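Local structure of N5-carboxyaminoimidazole ribonucleotide synthetase (Bacillus anthracis, 3QFF) at residues I17-G22 and V78-F83; F212-N217 and A231-E236; V316-I321 and H357-N362. The protein probably catalyses the ATP-dependent carboxylation of 5-aminoimidazole ribonucleotide with bicarbonate to N5-carboxyaminoimidazole ribonucleotide, a step of purine biosynthesis. All coordinates share one frame; numbering follows the deposited sequence.

How the contacts relate
The three contacts follow one another along the chain, each closing before the next opens. They belong in turn to the preATP-grasp, ATP-grasp and C-terminal domains. Contact 1 joins two strands of a four-stranded parallel sheet. Its centre is about 30 Å from that of contact 2 and about 26 Å from that of contact 3. Contacts 2 and 3 reach one large antiparallel sheet, with centres about 16 Å apart and nearest atoms about 7 Å apart. Strand 223-229 lies between strand 209-220 of contact 2 and strand 316-322 of contact 3. The C-terminal strands thus extend the ATP-grasp sheet, while contact 1 belongs to the separate parallel sheet of the preATP-grasp domain.

Contact 1: I17-G22 and V78-F83; sequences IGIIGG and VVTYEF
Residues Ile17-Ile20 and Val78-Tyr81 are adjacent parallel strands of the Rossmann-like sheet in the preATP-grasp domain. The short segments run 26° from exactly parallel, with axes 4.6 Å apart. Both backbone polar atoms of Gly18 are bonded to strand 78-81: Gly18 N donates to Val78 O (2.9 Å), and Gly18 O accepts from Thr80 N (2.9 Å). Ile20 N then donates to Thr80 O. At the strand end Ile20 O takes two donors, Glu82 N at 2.8 Å and Phe83 N at 3.0 Å. This fork ties the turn after Tyr81 to the end of strand 16-20. Ile17 and Val78 lie side by side and point the same way, with Ile17 CG1 3.6 Å from Val78 CG1. Beyond them Ile19 CG1 rests against Thr80 CG2. On the other face Ile20 CD1 slants over to Val79 CG1 at 4.0 Å. Gly21 turns the chain with a positive phi (110°), and its CA lies 4.1 Å from Phe83 CB. Its carbonyl O is buried without a partner. The Glu82 side chain, extended beyond CG, brings its OE1 against the carbonyl carbon of Gly21. This OE1 accepts from Gly23 N and Glu82 OE2 from Gly26 N, in a glycine-rich turn consistent with a GxGxxG pattern. Thr80 OG1 is bonded to Gln102 and His298. Strand 39-44 pairs with the far side of strand 16-20. Helices 24-35 and 294-303 cover the face of Ile17, Ile19 and Thr80, whereas helix 66-74 packs on Ile20.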
# COMPACT_ATOMS: atom_id res chain seq x y z
N ILE A 17 14.61 9.01 4.26
CA ILE A 17 15.27 7.85 3.71
C ILE A 17 15.78 8.18 2.31
O ILE A 17 15.00 8.59 1.42
CB ILE A 17 14.34 6.62 3.67
CG1 ILE A 17 13.84 6.30 5.09
CG2 ILE A 17 15.08 5.43 3.04
CD1 ILE A 17 12.71 5.27 5.14
N GLY A 18 17.08 7.99 2.12
CA GLY A 18 17.74 8.21 0.84
C GLY A 18 17.97 6.91 0.10
O GLY A 18 18.49 5.94 0.67
N ILE A 19 17.58 6.89 -1.16
CA ILE A 19 17.65 5.68 -1.98
C ILE A 19 18.59 5.90 -3.17
O ILE A 19 18.43 6.85 -3.94
CB ILE A 19 16.24 5.27 -2.49
CG1 ILE A 19 15.27 5.11 -1.30
CG2 ILE A 19 16.35 3.98 -3.35
CD1 ILE A 19 13.80 4.82 -1.69
N ILE A 20 19.56 5.00 -3.31
CA ILE A 20 20.44 5.00 -4.48
C ILE A 20 19.83 4.11 -5.57
O ILE A 20 19.81 2.88 -5.46
CB ILE A 20 21.88 4.56 -4.14
CG1 ILE A 20 22.47 5.45 -3.04
CG2 ILE A 20 22.78 4.55 -5.40
CD1 ILE A 20 23.75 4.93 -2.44
N GLY A 21 19.34 4.75 -6.62
CA GLY A 21 18.69 4.07 -7.72
C GLY A 21 17.22 4.40 -7.69
O GLY A 21 16.57 4.25 -6.66
N GLY A 22 16.69 4.88 -8.82
CA GLY A 22 15.33 5.41 -8.84
C GLY A 22 14.35 4.63 -9.69
O GLY A 22 13.35 5.19 -10.12
N VAL A 78 18.95 7.80 6.86
CA VAL A 78 19.34 6.41 6.56
C VAL A 78 19.43 6.29 5.05
O VAL A 78 18.63 6.90 4.32
CB VAL A 78 18.37 5.35 7.20
CG1 VAL A 78 16.94 5.50 6.71
CG2 VAL A 78 18.89 3.90 6.96
N VAL A 79 20.42 5.54 4.58
CA VAL A 79 20.61 5.31 3.15
C VAL A 79 20.42 3.82 2.81
O VAL A 79 20.93 2.94 3.51
CB VAL A 79 22.01 5.81 2.68
CG1 VAL A 79 22.23 5.56 1.17
CG2 VAL A 79 22.18 7.31 2.99
N THR A 80 19.67 3.55 1.75
CA THR A 80 19.56 2.21 1.19
C THR A 80 19.75 2.30 -0.32
O THR A 80 19.88 3.40 -0.87
CB THR A 80 18.19 1.51 1.58
OG1 THR A 80 18.14 0.19 1.04
CG2 THR A 80 17.00 2.31 1.07
N TYR A 81 19.81 1.16 -0.99
CA TYR A 81 20.05 1.14 -2.43
C TYR A 81 19.10 0.18 -3.14
O TYR A 81 18.71 -0.85 -2.59
CB TYR A 81 21.49 0.69 -2.72
CG TYR A 81 21.79 -0.67 -2.12
CD1 TYR A 81 22.36 -0.78 -0.85
CD2 TYR A 81 21.44 -1.84 -2.80
CE1 TYR A 81 22.60 -2.05 -0.28
CE2 TYR A 81 21.67 -3.09 -2.24
CZ TYR A 81 22.25 -3.19 -1.00
OH TYR A 81 22.46 -4.44 -0.47
N GLU A 82 18.77 0.54 -4.38
CA GLU A 82 18.17 -0.39 -5.33
C GLU A 82 19.26 -0.81 -6.32
O GLU A 82 19.34 -1.97 -6.73
CB GLU A 82 17.02 0.29 -6.09
CG GLU A 82 16.92 -0.15 -7.55
CD GLU A 82 16.01 0.72 -8.36
OE1 GLU A 82 16.52 1.52 -9.17
OE2 GLU A 82 14.78 0.58 -8.20
N PHE A 83 20.09 0.16 -6.70
CA PHE A 83 21.17 -0.08 -7.64
C PHE A 83 22.30 -0.77 -6.89
O PHE A 83 22.74 -0.31 -5.84
CB PHE A 83 21.64 1.21 -8.29
CG PHE A 83 22.79 1.03 -9.25
CD1 PHE A 83 24.08 1.45 -8.92
CD2 PHE A 83 22.58 0.40 -10.49
CE1 PHE A 83 25.15 1.27 -9.81
CE2 PHE A 83 23.65 0.21 -11.38
CZ PHE A 83 24.94 0.66 -11.04

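Contact 2: F212-N217 and A231-E236; sequences FPVAEN and ARITEE
Glu216 and Arg232 form a side-on salt bridge, with two guanidinium nitrogens reaching one carboxylate oxygen each. Arg232 NE meets Glu216 OE1 at 3.0 Å on its syn side, almost straight and in the guanidinium plane. Arg232 NH1 reaches Glu216 OE2 at 2.9 Å from above the carboxylate plane. The two flat groups are 26° apart. The bend at chi3 of Arg232 (-67°) places NE for this grip. The backbone Arg232 N also donates to Glu216 OE1 (3.1 Å), on the anti side and from the opposite face. Glu216 OE2 has a second charged partner in Lys195, and Arg232 NH2 one in Glu366. Further back, Ala231 N donates to Val214 O at 3.1 Å. Ala231 CB sits close over the strand, 3.5 Å from Glu216 N. Val214 CG1 touches both Ala231 CB and Ile233 CD1, each at 3.9 Å, and the Val214 and Ile233 side chains cross at about a right angle. Val214 also packs on helix 235-251. The arrangement is a strand-to-helix connection in the ATP-grasp domain: an inverse gamma turn centred on Arg232, followed by Thr234 as N-cap of helix 235-251.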
# COMPACT_ATOMS: atom_id res chain seq x y z
N PHE A 212 9.30 -14.77 4.20
CA PHE A 212 8.09 -14.85 3.40
C PHE A 212 7.87 -16.27 2.87
O PHE A 212 8.80 -17.08 2.90
CB PHE A 212 8.17 -13.86 2.24
CG PHE A 212 7.86 -12.46 2.64
CD1 PHE A 212 8.89 -11.54 2.86
CD2 PHE A 212 6.54 -12.06 2.82
CE1 PHE A 212 8.60 -10.22 3.22
CE2 PHE A 212 6.24 -10.73 3.18
CZ PHE A 212 7.27 -9.82 3.38
N PRO A 213 6.65 -16.57 2.42
CA PRO A 213 6.37 -17.93 1.92
C PRO A 213 7.16 -18.22 0.64
O PRO A 213 7.50 -17.29 -0.10
CB PRO A 213 4.86 -17.93 1.61
CG PRO A 213 4.31 -16.68 2.23
CD PRO A 213 5.45 -15.71 2.41
N VAL A 214 7.41 -19.50 0.38
CA VAL A 214 8.08 -19.92 -0.84
C VAL A 214 7.25 -19.60 -2.09
O VAL A 214 6.08 -19.97 -2.18
CB VAL A 214 8.43 -21.44 -0.84
CG1 VAL A 214 9.28 -21.77 -2.06
CG2 VAL A 214 9.14 -21.87 0.46
N ALA A 215 7.87 -18.94 -3.06
CA ALA A 215 7.23 -18.65 -4.34
C ALA A 215 7.83 -19.53 -5.42
O ALA A 215 9.04 -19.72 -5.47
CB ALA A 215 7.42 -17.19 -4.72
N GLU A 216 6.97 -20.08 -6.28
CA GLU A 216 7.42 -20.80 -7.48
C GLU A 216 7.53 -19.79 -8.62
O GLU A 216 6.56 -19.09 -8.94
CB GLU A 216 6.44 -21.93 -7.81
CG GLU A 216 6.49 -22.44 -9.27
CD GLU A 216 5.36 -23.43 -9.59
OE1 GLU A 216 4.51 -23.69 -8.72
OE2 GLU A 216 5.33 -23.96 -10.72
N ASN A 217 8.71 -19.73 -9.24
CA ASN A 217 8.98 -18.74 -10.28
C ASN A 217 9.11 -19.31 -11.67
O ASN A 217 9.85 -20.28 -11.89
CB ASN A 217 10.24 -17.96 -9.93
CG ASN A 217 10.12 -17.26 -8.62
OD1 ASN A 217 9.07 -16.70 -8.30
ND2 ASN A 217 11.17 -17.30 -7.82
N ALA A 231 4.04 -21.90 -3.56
CA ALA A 231 4.74 -22.69 -4.58
C ALA A 231 4.11 -24.09 -4.61
O ALA A 231 3.75 -24.63 -3.57
CB ALA A 231 6.24 -22.78 -4.26
N ARG A 232 3.97 -24.66 -5.80
CA ARG A 232 3.34 -25.97 -5.94
C ARG A 232 4.36 -27.09 -5.67
O ARG A 232 4.80 -27.80 -6.58
CB ARG A 232 2.66 -26.10 -7.31
CG ARG A 232 1.53 -25.06 -7.52
CD ARG A 232 0.97 -25.05 -8.94
NE ARG A 232 1.94 -24.59 -9.92
CZ ARG A 232 1.76 -24.60 -11.24
NH1 ARG A 232 2.73 -24.15 -12.03
NH2 ARG A 232 0.63 -25.04 -11.78
N ILE A 233 4.75 -27.21 -4.40
CA ILE A 233 5.78 -28.15 -3.97
C ILE A 233 5.35 -28.83 -2.67
O ILE A 233 4.42 -28.36 -2.01
CB ILE A 233 7.17 -27.44 -3.79
CG1 ILE A 233 7.08 -26.33 -2.74
CG2 ILE A 233 7.70 -26.91 -5.13
CD1 ILE A 233 8.36 -25.56 -2.53
N THR A 234 6.01 -29.92 -2.31
CA THR A 234 5.70 -30.64 -1.07
C THR A 234 5.99 -29.78 0.16
O THR A 234 6.81 -28.85 0.11
CB THR A 234 6.51 -31.95 -0.93
OG1 THR A 234 7.91 -31.64 -0.80
CG2 THR A 234 6.30 -32.86 -2.15
N GLU A 235 5.32 -30.10 1.27
CA GLU A 235 5.56 -29.42 2.53
C GLU A 235 7.02 -29.58 2.96
O GLU A 235 7.54 -28.76 3.71
CB GLU A 235 4.63 -29.95 3.62
CG GLU A 235 4.37 -28.97 4.77
CD GLU A 235 3.67 -27.71 4.29
OE1 GLU A 235 4.19 -26.60 4.56
OE2 GLU A 235 2.60 -27.82 3.64
N GLU A 236 7.67 -30.64 2.48
CA GLU A 236 9.06 -30.93 2.84
C GLU A 236 10.05 -30.02 2.12
O GLU A 236 11.00 -29.53 2.74
CB GLU A 236 9.39 -32.41 2.57
CG GLU A 236 8.85 -33.39 3.64
CD GLU A 236 7.32 -33.37 3.78
OE1 GLU A 236 6.84 -33.25 4.94
OE2 GLU A 236 6.60 -33.48 2.75

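Contact 3: V316-I321 and H357-N362; sequences VVMVNI and HVNILN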
# COMPACT_ATOMS: atom_id res chain seq x y z
N VAL A 316 -1.86 -16.26 -4.72
CA VAL A 316 -1.59 -15.20 -5.68
C VAL A 316 -0.72 -15.69 -6.84
O VAL A 316 0.16 -16.54 -6.67
CB VAL A 316 -0.94 -13.95 -4.97
CG1 VAL A 316 0.31 -14.36 -4.17
CG2 VAL A 316 -0.61 -12.81 -5.97
N VAL A 317 -0.99 -15.16 -8.02
CA VAL A 317 -0.06 -15.26 -9.15
C VAL A 317 0.32 -13.86 -9.54
O VAL A 317 -0.54 -13.06 -9.96
CB VAL A 317 -0.69 -16.01 -10.37
CG1 VAL A 317 0.24 -15.96 -11.59
CG2 VAL A 317 -0.98 -17.46 -10.00
N MET A 318 1.60 -13.55 -9.40
CA MET A 318 2.12 -12.30 -9.91
C MET A 318 2.50 -12.52 -11.37
O MET A 318 3.14 -13.54 -11.69
CB MET A 318 3.35 -11.84 -9.14
CG MET A 318 3.81 -10.46 -9.62
SD MET A 318 5.57 -10.24 -9.80
CE MET A 318 5.98 -11.37 -11.15
N VAL A 319 2.07 -11.62 -12.25
CA VAL A 319 2.52 -11.65 -13.64
C VAL A 319 3.24 -10.37 -14.00
O VAL A 319 2.73 -9.27 -13.75
CB VAL A 319 1.36 -11.86 -14.65
CG1 VAL A 319 1.93 -12.36 -15.99
CG2 VAL A 319 0.38 -12.87 -14.12
N ASN A 320 4.43 -10.49 -14.58
CA ASN A 320 5.16 -9.31 -15.02
C ASN A 320 4.56 -8.65 -16.26
O ASN A 320 4.10 -9.34 -17.17
CB ASN A 320 6.63 -9.66 -15.33
CG ASN A 320 7.58 -9.31 -14.20
OD1 ASN A 320 7.20 -8.67 -13.21
ND2 ASN A 320 8.83 -9.71 -14.34
N ILE A 321 4.59 -7.31 -16.27
CA ILE A 321 4.18 -6.49 -17.42
C ILE A 321 5.41 -5.84 -18.05
O ILE A 321 5.96 -4.86 -17.54
CB ILE A 321 3.10 -5.44 -17.04
CG1 ILE A 321 1.89 -6.13 -16.40
CG2 ILE A 321 2.67 -4.58 -18.28
CD1 ILE A 321 1.03 -5.21 -15.56
N HIS A 357 3.52 -4.83 -12.84
CA HIS A 357 3.12 -6.21 -12.58
C HIS A 357 1.64 -6.24 -12.17
O HIS A 357 1.09 -5.22 -11.73
CB HIS A 357 4.01 -6.86 -11.50
CG HIS A 357 3.88 -6.24 -10.15
ND1 HIS A 357 4.66 -5.18 -9.74
CD2 HIS A 357 3.09 -6.55 -9.09
CE1 HIS A 357 4.35 -4.85 -8.50
NE2 HIS A 357 3.40 -5.67 -8.08
N VAL A 358 1.02 -7.39 -12.31
CA VAL A 358 -0.33 -7.57 -11.80
C VAL A 358 -0.34 -8.77 -10.86
O VAL A 358 0.20 -9.84 -11.19
CB VAL A 358 -1.39 -7.67 -12.95
CG1 VAL A 358 -1.08 -8.83 -13.89
CG2 VAL A 358 -2.81 -7.79 -12.38
N ASN A 359 -0.93 -8.57 -9.67
CA ASN A 359 -1.14 -9.64 -8.71
C ASN A 359 -2.56 -10.17 -8.81
O ASN A 359 -3.53 -9.44 -8.50
CB ASN A 359 -0.85 -9.14 -7.30
CG ASN A 359 0.64 -8.98 -7.04
OD1 ASN A 359 1.46 -9.70 -7.62
ND2 ASN A 359 1.00 -8.03 -6.19
N ILE A 360 -2.68 -11.42 -9.24
CA ILE A 360 -3.97 -12.05 -9.40
C ILE A 360 -4.25 -12.90 -8.18
O ILE A 360 -3.63 -13.96 -7.99
CB ILE A 360 -4.02 -12.94 -10.67
CG1 ILE A 360 -3.57 -12.16 -11.91
CG2 ILE A 360 -5.44 -13.52 -10.88
CD1 ILE A 360 -3.32 -13.05 -13.14
N LEU A 361 -5.20 -12.44 -7.36
CA LEU A 361 -5.56 -13.10 -6.11
C LEU A 361 -6.75 -14.03 -6.32
O LEU A 361 -7.73 -13.66 -6.98
CB LEU A 361 -5.89 -12.05 -5.05
CG LEU A 361 -4.86 -11.68 -3.97
CD1 LEU A 361 -3.51 -11.26 -4.53
CD2 LEU A 361 -5.43 -10.57 -3.11
N ASN A 362 -6.66 -15.24 -5.78
CA ASN A 362 -7.74 -16.23 -5.88
C ASN A 362 -7.56 -17.31 -4.83
O ASN A 362 -6.42 -17.65 -4.49
CB ASN A 362 -7.79 -16.85 -7.29
CG ASN A 362 -9.16 -17.46 -7.61
OD1 ASN A 362 -9.47 -18.58 -7.19
ND2 ASN A 362 -9.98 -16.72 -8.33
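Val316-Ile321 and His357-Leu361 are neighbouring antiparallel strands, buried in the C-terminal part of the large antiparallel sheet. Two hydrogen-bonded pairs hold the backbones. In the first, Val317 N donates to Ile360 O (2.9 Å) and Ile360 N returns a bond to Val317 O (2.8 Å). In the second, Val319 and Val358 exchange bonds in the same way. Val316-Leu361, Met318-Asn359 and Asn320-His357 are the non-hydrogen-bonded pairs, and their side chains share one face. There Val316 CG2 meets Leu361 CD1 at 3.6 Å. Met318 CG is anti to its backbone N (chi1 -175°) and lies 3.2 Å from Asn359 OD1. That oxygen is buried and has no polar partner, while Asn359 ND2 is bonded to Asp288 and to the carbonyl of His284. Met318 and His357 cross at about a right angle. The sulfur lies 4.9 Å from the centre of the His357 ring, 39° off its normal, an oblique Met-aromatic contact. His357 CG sits in the crowded position between the backbone N and the carbonyl carbon (chi1 65°). Its ND1 is bonded to Tyr344, and the ring also stacks with His284 and His342. Strand 223-229 pairs with the other edge of strand 316-322, so this pair continues the sheet of the ATP-grasp domain. On the opposite face Val319 CG2 reaches Ile360 CD1 at 3.8 Å, and Val319 CB meets Val358 CG1 at 4.0 Å. Helix 365-374 covers Val317 and Ile360 on this side. Next to the Asn320-His357 pair, Ile321 CD1 lies against the backbone of His357, 3.6 Å from His357 C. Leu361 also packs on Glu291 of the second subunit.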